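Putrescine aminotransferase (Halomonas elongata DSM 2581, PDB 6GWI) probably catalyses the pyridoxal-5'-phosphate-dependent transfer of amino groups from amines such as putrescine, as a dimeric class-III aminotransferase. Local coordinates at residues L79-T84 against F318-H323; L125-R130 against G312-G317; G290-G295 against P324-V329. All blocks are in the same frame, centred on the assembly; numbering follows the deposited sequence.

Interaction 1. Residues L79-T84 against F318-H323. With PLP (pyridoxal-5'-phosphate), chain C.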
loop_
_atom_site.group_PDB
_atom_site.type_symbol
_atom_site.label_atom_id
_atom_site.label_comp_id
_atom_site.label_asym_id
_atom_site.label_seq_id
_atom_site.Cartn_x
_atom_site.Cartn_y
_atom_site.Cartn_z
ATOM N N LEU B 79 18.971 -11.198 -2.519
ATOM C CA LEU B 79 18.623 -10.086 -1.633
ATOM C C LEU B 79 17.106 -10.012 -1.558
ATOM O O LEU B 79 16.460 -9.332 -2.367
ATOM C CB LEU B 79 19.201 -8.762 -2.130
ATOM C CG LEU B 79 18.959 -7.518 -1.270
ATOM C CD1 LEU B 79 19.684 -7.619 0.058
ATOM C CD2 LEU B 79 19.387 -6.260 -2.020
ATOM N N PRO B 80 16.492 -10.711 -0.599
ATOM C CA PRO B 80 15.022 -10.737 -0.575
ATOM C C PRO B 80 14.420 -9.369 -0.322
ATOM O O PRO B 80 13.420 -9.005 -0.953
ATOM C CB PRO B 80 14.706 -11.724 0.558
ATOM C CG PRO B 80 15.900 -11.684 1.436
ATOM C CD PRO B 80 17.075 -11.475 0.520
ATOM N N TYR B 81 15.026 -8.590 0.571
ATOM C CA TYR B 81 14.557 -7.249 0.862
ATOM C C TYR B 81 15.732 -6.376 1.271
ATOM O O TYR B 81 16.654 -6.836 1.951
ATOM C CB TYR B 81 13.519 -7.219 1.994
ATOM C CG TYR B 81 13.232 -5.804 2.448
ATOM C CD1 TYR B 81 12.464 -4.951 1.663
ATOM C CD2 TYR B 81 13.761 -5.303 3.631
ATOM C CE1 TYR B 81 12.213 -3.650 2.050
ATOM C CE2 TYR B 81 13.515 -4.000 4.030
ATOM C CZ TYR B 81 12.739 -3.181 3.231
ATOM O OH TYR B 81 12.487 -1.884 3.605
ATOM N N TYR B 82 15.697 -5.122 0.838
ATOM C CA TYR B 82 16.415 -4.069 1.539
ATOM C C TYR B 82 15.733 -2.745 1.222
ATOM O O TYR B 82 15.018 -2.618 0.224
ATOM C CB TYR B 82 17.905 -4.029 1.193
ATOM C CG TYR B 82 18.629 -3.235 2.244
ATOM C CD1 TYR B 82 18.845 -3.764 3.510
ATOM C CD2 TYR B 82 19.024 -1.928 2.004
ATOM C CE1 TYR B 82 19.467 -3.025 4.494
ATOM C CE2 TYR B 82 19.650 -1.183 2.981
ATOM C CZ TYR B 82 19.866 -1.734 4.225
ATOM O OH TYR B 82 20.489 -0.993 5.203
ATOM N N ASN B 83 15.935 -1.769 2.102
ATOM C CA ASN B 83 15.222 -0.509 1.974
ATOM C C ASN B 83 15.927 0.408 0.980
ATOM O O ASN B 83 17.113 0.255 0.676
ATOM C CB ASN B 83 15.084 0.185 3.335
ATOM C CG ASN B 83 16.384 0.800 3.823
ATOM O OD1 ASN B 83 16.827 1.833 3.316
ATOM N ND2 ASN B 83 16.988 0.181 4.833
ATOM N N THR B 84 15.156 1.349 0.435
ATOM C CA THR B 84 15.697 2.430 -0.378
ATOM C C THR B 84 15.694 3.758 0.372
ATOM O O THR B 84 15.716 4.821 -0.258
ATOM C CB THR B 84 14.914 2.550 -1.687
ATOM O OG1 THR B 84 13.511 2.639 -1.409
ATOM C CG2 THR B 84 15.184 1.347 -2.575
ATOM N N PHE B 318 7.445 4.433 1.460
ATOM C CA PHE B 318 6.951 3.225 2.105
ATOM C C PHE B 318 8.071 2.212 2.286
ATOM O O PHE B 318 8.952 2.077 1.431
ATOM C CB PHE B 318 5.807 2.624 1.280
ATOM C CG PHE B 318 4.732 3.622 0.944
ATOM C CD1 PHE B 318 3.698 3.879 1.832
ATOM C CD2 PHE B 318 4.780 4.333 -0.245
ATOM C CE1 PHE B 318 2.720 4.813 1.527
ATOM C CE2 PHE B 318 3.806 5.270 -0.550
ATOM C CZ PHE B 318 2.777 5.506 0.334
ATOM N N THR B 319 8.016 1.496 3.410
ATOM C CA THR B 319 8.981 0.456 3.741
ATOM C C THR B 319 9.273 -0.433 2.538
ATOM O O THR B 319 10.434 -0.743 2.252
ATOM C CB THR B 319 8.455 -0.382 4.916
ATOM O OG1 THR B 319 8.329 0.440 6.083
ATOM C CG2 THR B 319 9.385 -1.531 5.222
ATOM N N TYR B 320 8.231 -0.832 1.815
ATOM C CA TYR B 320 8.373 -1.758 0.700
ATOM C C TYR B 320 8.451 -1.050 -0.649
ATOM O O TYR B 320 8.319 -1.702 -1.691
ATOM C CB TYR B 320 7.225 -2.769 0.731
ATOM C CG TYR B 320 7.255 -3.658 1.966
ATOM C CD1 TYR B 320 8.454 -4.194 2.426
ATOM C CD2 TYR B 320 6.095 -3.954 2.677
ATOM C CE1 TYR B 320 8.501 -5.001 3.549
ATOM C CE2 TYR B 320 6.132 -4.766 3.809
ATOM C CZ TYR B 320 7.340 -5.287 4.235
ATOM O OH TYR B 320 7.396 -6.091 5.352
ATOM N N SER B 321 8.669 0.265 -0.653
ATOM C CA SER B 321 8.972 0.974 -1.890
ATOM C C SER B 321 10.192 0.353 -2.554
ATOM O O SER B 321 11.254 0.239 -1.931
ATOM C CB SER B 321 9.229 2.454 -1.620
ATOM O OG SER B 321 8.058 3.128 -1.206
ATOM N N GLY B 322 10.040 -0.049 -3.811
ATOM C CA GLY B 322 11.141 -0.615 -4.555
ATOM C C GLY B 322 11.508 -2.029 -4.176
ATOM O O GLY B 322 12.568 -2.503 -4.595
ATOM N N HIS B 323 10.670 -2.716 -3.398
ATOM C CA HIS B 323 10.993 -4.046 -2.888
ATOM C C HIS B 323 11.759 -4.858 -3.922
ATOM O O HIS B 323 11.234 -5.116 -5.012
ATOM C CB HIS B 323 9.719 -4.792 -2.490
ATOM C CG HIS B 323 9.979 -6.043 -1.715
ATOM N ND1 HIS B 323 10.477 -7.189 -2.299
ATOM C CD2 HIS B 323 9.830 -6.325 -0.400
ATOM C CE1 HIS B 323 10.615 -8.125 -1.376
ATOM N NE2 HIS B 323 10.229 -7.627 -0.216
HETATM N N1 PLP C . 3.247 2.442 11.490
HETATM C C2 PLP C . 4.476 2.324 12.103
HETATM C C2A PLP C . 4.544 2.321 13.603
HETATM C C3 PLP C . 5.632 2.208 11.329
HETATM O O3 PLP C . 6.848 2.095 11.952
HETATM C C4 PLP C . 5.554 2.206 9.933
HETATM C C4A PLP C . 6.662 1.565 9.140
HETATM C C5 PLP C . 4.301 2.329 9.335
HETATM C C6 PLP C . 3.156 2.445 10.113
HETATM C C5A PLP C . 4.162 2.345 7.829
HETATM O O4P PLP C . 4.347 1.070 7.256
HETATM P P PLP C . 4.702 0.986 5.684
HETATM O O1P PLP C . 6.041 1.655 5.458
HETATM O O2P PLP C . 3.626 1.707 4.897
HETATM O O3P PLP C . 4.781 -0.470 5.275
HETATM O O HOH W 1 13.249 -1.660 -1.721
HETATM O O HOH W 2 12.433 0.782 0.678
#
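Tyr81 reaches across to Thr319, Tyr320 and His323. With CG anti to the backbone N (chi1 170°), the ring swings over to residues 318-323. CB lies 4.0 Å from His323 NE2, and CD1 comes to 3.6 Å from His323 CD2; the two rings meet obliquely, planes 39° apart. Further out, CE1 is 3.8 Å from Tyr320 CD1. There Tyr320 turns its edge to a face of Tyr81 in an offset edge-to-face pair, planes at 85°, completing a three-ring aromatic cluster. At the tip, Tyr81 OH donates to Thr319 O over 2.7 Å, standing above the carbonyl plane.

The acceptor belongs to a type I turn, Phe318 to Ser321, at the cofactor phosphate. Thr319 N donates to PLP O1P at 2.8 Å in a nearly straight bond, and Thr319 OG1 donates to the same oxygen at 2.7 Å. Ser118 and Gly117 of the second subunit also bond this cofactor, which places the site at the dimer interface. His323 NE2 is bonded to Gly290 O of that subunit. A water accepts from Thr84 N and donates to Thr319 O and Ser321 O.

Interaction 2. Residues L125-R130 against G312-G317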
loop_
_atom_site.group_PDB
_atom_site.type_symbol
_atom_site.label_atom_id
_atom_site.label_comp_id
_atom_site.label_asym_id
_atom_site.label_seq_id
_atom_site.Cartn_x
_atom_site.Cartn_y
_atom_site.Cartn_z
ATOM N N LEU B 125 -0.991 12.706 -4.904
ATOM C CA LEU B 125 -1.640 13.830 -4.236
ATOM C C LEU B 125 -0.626 14.688 -3.490
ATOM O O LEU B 125 -0.670 15.921 -3.567
ATOM C CB LEU B 125 -2.726 13.317 -3.290
ATOM C CG LEU B 125 -3.599 14.358 -2.584
ATOM C CD1 LEU B 125 -4.133 15.397 -3.554
ATOM C CD2 LEU B 125 -4.760 13.673 -1.882
ATOM N N ARG B 126 0.297 14.056 -2.756
ATOM C CA ARG B 126 1.298 14.827 -2.027
ATOM C C ARG B 126 2.274 15.498 -2.982
ATOM O O ARG B 126 2.698 16.635 -2.747
ATOM C CB ARG B 126 2.044 13.936 -1.036
ATOM C CG ARG B 126 1.188 13.433 0.112
ATOM C CD ARG B 126 2.035 12.737 1.173
ATOM N NE ARG B 126 2.817 13.679 1.974
ATOM C CZ ARG B 126 3.836 13.332 2.759
ATOM N NH1 ARG B 126 4.209 12.063 2.845
ATOM N NH2 ARG B 126 4.486 14.254 3.457
ATOM N N MET B 127 2.633 14.817 -4.075
ATOM C CA MET B 127 3.530 15.418 -5.052
ATOM C C MET B 127 2.891 16.636 -5.705
ATOM O O MET B 127 3.543 17.670 -5.885
ATOM C CB MET B 127 3.910 14.396 -6.121
ATOM C CG MET B 127 5.049 13.477 -5.742
ATOM S SD MET B 127 5.464 12.399 -7.124
ATOM C CE MET B 127 6.889 11.547 -6.455
ATOM N N VAL B 128 1.611 16.531 -6.066
ATOM C CA VAL B 128 0.928 17.630 -6.743
ATOM C C VAL B 128 0.900 18.866 -5.855
ATOM O O VAL B 128 1.223 19.977 -6.290
ATOM C CB VAL B 128 -0.488 17.196 -7.159
ATOM C CG1 VAL B 128 -1.355 18.399 -7.512
ATOM C CG2 VAL B 128 -0.416 16.244 -8.340
ATOM N N ARG B 129 0.527 18.686 -4.589
ATOM C CA ARG B 129 0.355 19.823 -3.693
ATOM C C ARG B 129 1.693 20.355 -3.206
ATOM O O ARG B 129 1.848 21.569 -3.038
ATOM C CB ARG B 129 -0.563 19.414 -2.534
ATOM C CG ARG B 129 -2.041 19.379 -2.974
ATOM C CD ARG B 129 -3.014 18.684 -2.006
ATOM N NE ARG B 129 -4.403 18.911 -2.428
ATOM C CZ ARG B 129 -5.488 18.508 -1.767
ATOM N NH1 ARG B 129 -5.382 17.841 -0.626
ATOM N NH2 ARG B 129 -6.693 18.782 -2.252
ATOM N N ARG B 130 2.677 19.476 -3.024
ATOM C CA ARG B 130 4.031 19.929 -2.741
ATOM C C ARG B 130 4.588 20.729 -3.910
ATOM O O ARG B 130 5.237 21.763 -3.711
ATOM C CB ARG B 130 4.913 18.721 -2.431
ATOM C CG ARG B 130 6.383 19.028 -2.194
ATOM C CD ARG B 130 6.634 19.901 -0.962
ATOM N NE ARG B 130 8.069 19.999 -0.681
ATOM C CZ ARG B 130 8.638 20.937 0.071
ATOM N NH1 ARG B 130 7.905 21.885 0.641
ATOM N NH2 ARG B 130 9.953 20.928 0.252
ATOM N N GLY B 312 14.366 19.836 -1.647
ATOM C CA GLY B 312 15.123 19.172 -0.601
ATOM C C GLY B 312 14.645 17.745 -0.430
ATOM O O GLY B 312 14.421 17.019 -1.406
ATOM N N GLU B 313 14.487 17.323 0.824
ATOM C CA GLU B 313 13.959 15.994 1.099
ATOM C C GLU B 313 12.446 15.981 0.914
ATOM O O GLU B 313 11.742 16.882 1.380
ATOM C CB GLU B 313 14.303 15.543 2.521
ATOM C CG GLU B 313 13.753 14.152 2.853
ATOM C CD GLU B 313 14.184 13.632 4.213
ATOM O OE1 GLU B 313 15.119 14.202 4.809
ATOM O OE2 GLU B 313 13.578 12.650 4.692
ATOM N N PHE B 314 11.949 14.941 0.250
ATOM C CA PHE B 314 10.518 14.657 0.163
ATOM C C PHE B 314 10.199 13.639 1.256
ATOM O O PHE B 314 10.571 12.466 1.146
ATOM C CB PHE B 314 10.172 14.142 -1.234
ATOM C CG PHE B 314 8.697 13.976 -1.495
ATOM C CD1 PHE B 314 7.771 14.877 -0.995
ATOM C CD2 PHE B 314 8.243 12.920 -2.273
ATOM C CE1 PHE B 314 6.417 14.715 -1.251
ATOM C CE2 PHE B 314 6.899 12.755 -2.531
ATOM C CZ PHE B 314 5.984 13.654 -2.022
ATOM N N PHE B 315 9.520 14.088 2.318
ATOM C CA PHE B 315 9.279 13.247 3.497
ATOM C C PHE B 315 8.096 12.323 3.210
ATOM O O PHE B 315 6.989 12.474 3.732
ATOM C CB PHE B 315 9.033 14.098 4.735
ATOM C CG PHE B 315 10.252 14.818 5.225
ATOM C CD1 PHE B 315 11.116 14.212 6.122
ATOM C CD2 PHE B 315 10.533 16.101 4.791
ATOM C CE1 PHE B 315 12.242 14.872 6.574
ATOM C CE2 PHE B 315 11.655 16.769 5.239
ATOM C CZ PHE B 315 12.513 16.152 6.134
ATOM N N HIS B 316 8.370 11.326 2.375
ATOM C CA HIS B 316 7.332 10.473 1.824
ATOM C C HIS B 316 7.958 9.157 1.389
ATOM O O HIS B 316 9.085 9.138 0.891
ATOM C CB HIS B 316 6.644 11.142 0.630
ATOM C CG HIS B 316 5.560 10.309 0.029
ATOM N ND1 HIS B 316 4.309 10.202 0.593
ATOM C CD2 HIS B 316 5.545 9.519 -1.071
ATOM C CE1 HIS B 316 3.565 9.393 -0.138
ATOM N NE2 HIS B 316 4.293 8.961 -1.151
ATOM N N GLY B 317 7.231 8.072 1.589
ATOM C CA GLY B 317 7.647 6.787 1.057
ATOM C C GLY B 317 7.222 5.649 1.959
ATOM O O GLY B 317 6.715 5.843 3.061
HETATM O O HOH W 3 10.023 17.972 -0.952
#
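The guanidinium of Arg126 and the imidazole of His316 stand steeply to each other, planes 71° apart, and meet through one nitrogen of each. Arg126 NH1 lies in the plane of the imidazole and donates to His316 ND1 at 2.9 Å. Seen from the guanidinium, however, ND1 is tilted 32° out of plane, and the bond is bent at the hydrogen. The same NH1 donates to Phe315 O at 2.9 Å, while NH2 adds a weak bond to that carbonyl. A bend at chi3 (74°) in an otherwise extended chain turns the guanidinium to this double task. His316 NE2 is held by Thr123 OG1, so both ring nitrogens are engaged and the ring's rotation is fixed. An ND1 that accepts is consistent with a proton on NE2.

The helix is 117-134, whose first residues, Gly117 and Ser118, belong to the cofactor pocket; the partner carries Phe315 at the centre of an inverse gamma turn. Just before it, Glu313 and Phe314 pair antiparallel with a strand of the second subunit, and Arg126 NH2 also bonds Gln169 O of that subunit. An alanine in place of Arg126 would probably leave Phe315 O and His316 ND1 without their donor and cost a tie to the second subunit.

Phe314 crosses Met127 at about a right angle, its CE2 3.8 Å from Met127 CG, while Arg126 CB sits at the ring edge, 4.1 Å from Phe314 CZ. Farther along the helix, a water accepts from Arg130 NE at 2.8 Å; it lies 3.1 Å from Glu313 O and may donate to it. Arg130 NH2 bonds Gly311 O.

Interaction 3. Residues G290-G295 against P324-V329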
loop_
_atom_site.group_PDB
_atom_site.type_symbol
_atom_site.label_atom_id
_atom_site.label_comp_id
_atom_site.label_asym_id
_atom_site.label_seq_id
_atom_site.Cartn_x
_atom_site.Cartn_y
_atom_site.Cartn_z
ATOM N N GLY B 290 0.651 -8.980 -11.697
ATOM C CA GLY B 290 0.102 -9.339 -10.409
ATOM C C GLY B 290 0.875 -10.383 -9.633
ATOM O O GLY B 290 0.453 -10.738 -8.527
ATOM N N TYR B 291 1.986 -10.895 -10.166
ATOM C CA TYR B 291 2.696 -11.971 -9.483
ATOM C C TYR B 291 3.247 -11.530 -8.131
ATOM O O TYR B 291 3.339 -12.347 -7.208
ATOM C CB TYR B 291 3.823 -12.500 -10.366
ATOM C CG TYR B 291 3.383 -13.569 -11.341
ATOM C CD1 TYR B 291 2.355 -13.337 -12.245
ATOM C CD2 TYR B 291 3.999 -14.814 -11.354
ATOM C CE1 TYR B 291 1.956 -14.312 -13.137
ATOM C CE2 TYR B 291 3.605 -15.796 -12.240
ATOM C CZ TYR B 291 2.585 -15.539 -13.131
ATOM O OH TYR B 291 2.191 -16.514 -14.018
ATOM N N LEU B 292 3.624 -10.263 -7.990
ATOM C CA LEU B 292 4.020 -9.735 -6.689
ATOM C C LEU B 292 3.568 -8.286 -6.611
ATOM O O LEU B 292 3.480 -7.612 -7.645
ATOM C CB LEU B 292 5.535 -9.841 -6.458
ATOM C CG LEU B 292 6.101 -11.244 -6.195
ATOM C CD1 LEU B 292 7.607 -11.166 -5.999
ATOM C CD2 LEU B 292 5.444 -11.917 -4.987
ATOM N N PRO B 293 3.262 -7.779 -5.413
ATOM C CA PRO B 293 2.737 -6.411 -5.312
ATOM C C PRO B 293 3.825 -5.378 -5.556
ATOM O O PRO B 293 4.893 -5.415 -4.940
ATOM C CB PRO B 293 2.203 -6.321 -3.874
ATOM C CG PRO B 293 2.246 -7.687 -3.324
ATOM C CD PRO B 293 3.272 -8.457 -4.107
ATOM N N ILE B 294 3.534 -4.444 -6.454
ATOM C CA ILE B 294 4.413 -3.308 -6.688
ATOM C C ILE B 294 3.635 -2.274 -7.486
ATOM O O ILE B 294 2.824 -2.620 -8.353
ATOM C CB ILE B 294 5.705 -3.725 -7.412
ATOM C CG1 ILE B 294 6.574 -2.494 -7.692
ATOM C CG2 ILE B 294 5.394 -4.474 -8.714
ATOM C CD1 ILE B 294 8.003 -2.826 -8.075
ATOM N N GLY B 295 3.851 -1.005 -7.171
ATOM C CA GLY B 295 3.270 0.077 -7.932
ATOM C C GLY B 295 4.244 1.230 -7.982
ATOM O O GLY B 295 5.391 1.085 -7.550
ATOM N N PRO B 324 12.992 -5.285 -3.628
ATOM C CA PRO B 324 13.835 -5.836 -4.702
ATOM C C PRO B 324 13.276 -7.097 -5.341
ATOM O O PRO B 324 13.455 -7.292 -6.549
ATOM C CB PRO B 324 15.173 -6.103 -3.994
ATOM C CG PRO B 324 14.819 -6.235 -2.546
ATOM C CD PRO B 324 13.672 -5.307 -2.319
ATOM N N THR B 325 12.593 -7.957 -4.582
ATOM C CA THR B 325 12.012 -9.151 -5.192
ATOM C C THR B 325 10.829 -8.789 -6.083
ATOM O O THR B 325 10.689 -9.329 -7.188
ATOM C CB THR B 325 11.596 -10.149 -4.112
ATOM O OG1 THR B 325 12.748 -10.529 -3.347
ATOM C CG2 THR B 325 10.979 -11.401 -4.735
ATOM N N CYS B 326 9.964 -7.884 -5.622
ATOM C CA CYS B 326 8.855 -7.435 -6.457
ATOM C C CYS B 326 9.358 -6.708 -7.698
ATOM O O CYS B 326 8.811 -6.881 -8.793
ATOM C CB CYS B 326 7.929 -6.529 -5.647
ATOM S SG CYS B 326 7.261 -7.305 -4.155
ATOM N N ALA B 327 10.394 -5.877 -7.542
ATOM C CA ALA B 327 10.965 -5.170 -8.684
ATOM C C ALA B 327 11.592 -6.136 -9.680
ATOM O O ALA B 327 11.487 -5.939 -10.897
ATOM C CB ALA B 327 12.005 -4.154 -8.210
ATOM N N ALA B 328 12.291 -7.161 -9.184
ATOM C CA ALA B 328 12.860 -8.174 -10.067
ATOM C C ALA B 328 11.780 -8.849 -10.907
ATOM O O ALA B 328 11.979 -9.108 -12.100
ATOM C CB ALA B 328 13.620 -9.212 -9.240
ATOM N N VAL B 329 10.634 -9.155 -10.295
ATOM C CA VAL B 329 9.537 -9.783 -11.025
ATOM C C VAL B 329 8.928 -8.814 -12.030
ATOM O O VAL B 329 8.628 -9.190 -13.170
ATOM C CB VAL B 329 8.484 -10.308 -10.031
ATOM C CG1 VAL B 329 7.163 -10.594 -10.727
ATOM C CG2 VAL B 329 8.995 -11.564 -9.365
#
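The first turns of helix 324-339 pack against the loop that leads into strand 295-300, with Cys326 on the helix face turned to Leu292, Pro293 and Ile294. The closest pair of CA atoms is Leu292 and Cys326, 5.4 Å apart. Cys326 SG sits 3.8 Å from Leu292 CB and 3.1 Å from Pro293 O. The CB of Cys326 rests 4.0 Å from Ile294 CB.

Leu292 points at the helix, and its CD1 touches one methyl from each of two residues a turn apart: Thr325 CG2 at 3.6 Å and Val329 CG2 at 3.7 Å. This i, i+4 spacing lets one leucine branch bridge a full helical turn. The loop lies close to the active site in this class-III aminotransferase, and it follows the cofactor-pocket residue Lys285. Pro293 and Cys326 also pack on Cys326 and Pro293 of the second subunit, so both residues also take part in the dimer interface.

Ile294, its CG1 anti to the backbone N (chi1 178°), extends to bring CD1 within 3.8 Å of Ala327 CA. Tyr291 CB meets Val329 CG1 at 3.9 Å, while the hydroxyl of Tyr291 bonds Gly62 O and Arg65 N. Helix 66-78 packs on Val329 through Ala72, and helix 91-103 on Ile294 through Leu96.

Overall arrangement
Residues 312-329 supply one side of all three contacts as a continuous run: interaction 2 takes 312-317, interaction 1 takes 318-323 and interaction 3 takes 324-329. Interactions 1 and 3 have centres about 10 Å apart and touch through Pro80 O and Thr325 OG1, 2.9 Å apart, a probable hydrogen bond. Interaction 2 lies farther off, its centre about 19 Å from that of interaction 1 and about 23 Å from that of interaction 3. All three reach the second subunit. Interaction 1 touches a PLP phosphate directly, whereas the His316 side chain of interaction 2 stays about 9 Å from a PLP and the Pro293 side chain of interaction 3 about 8 Å from one.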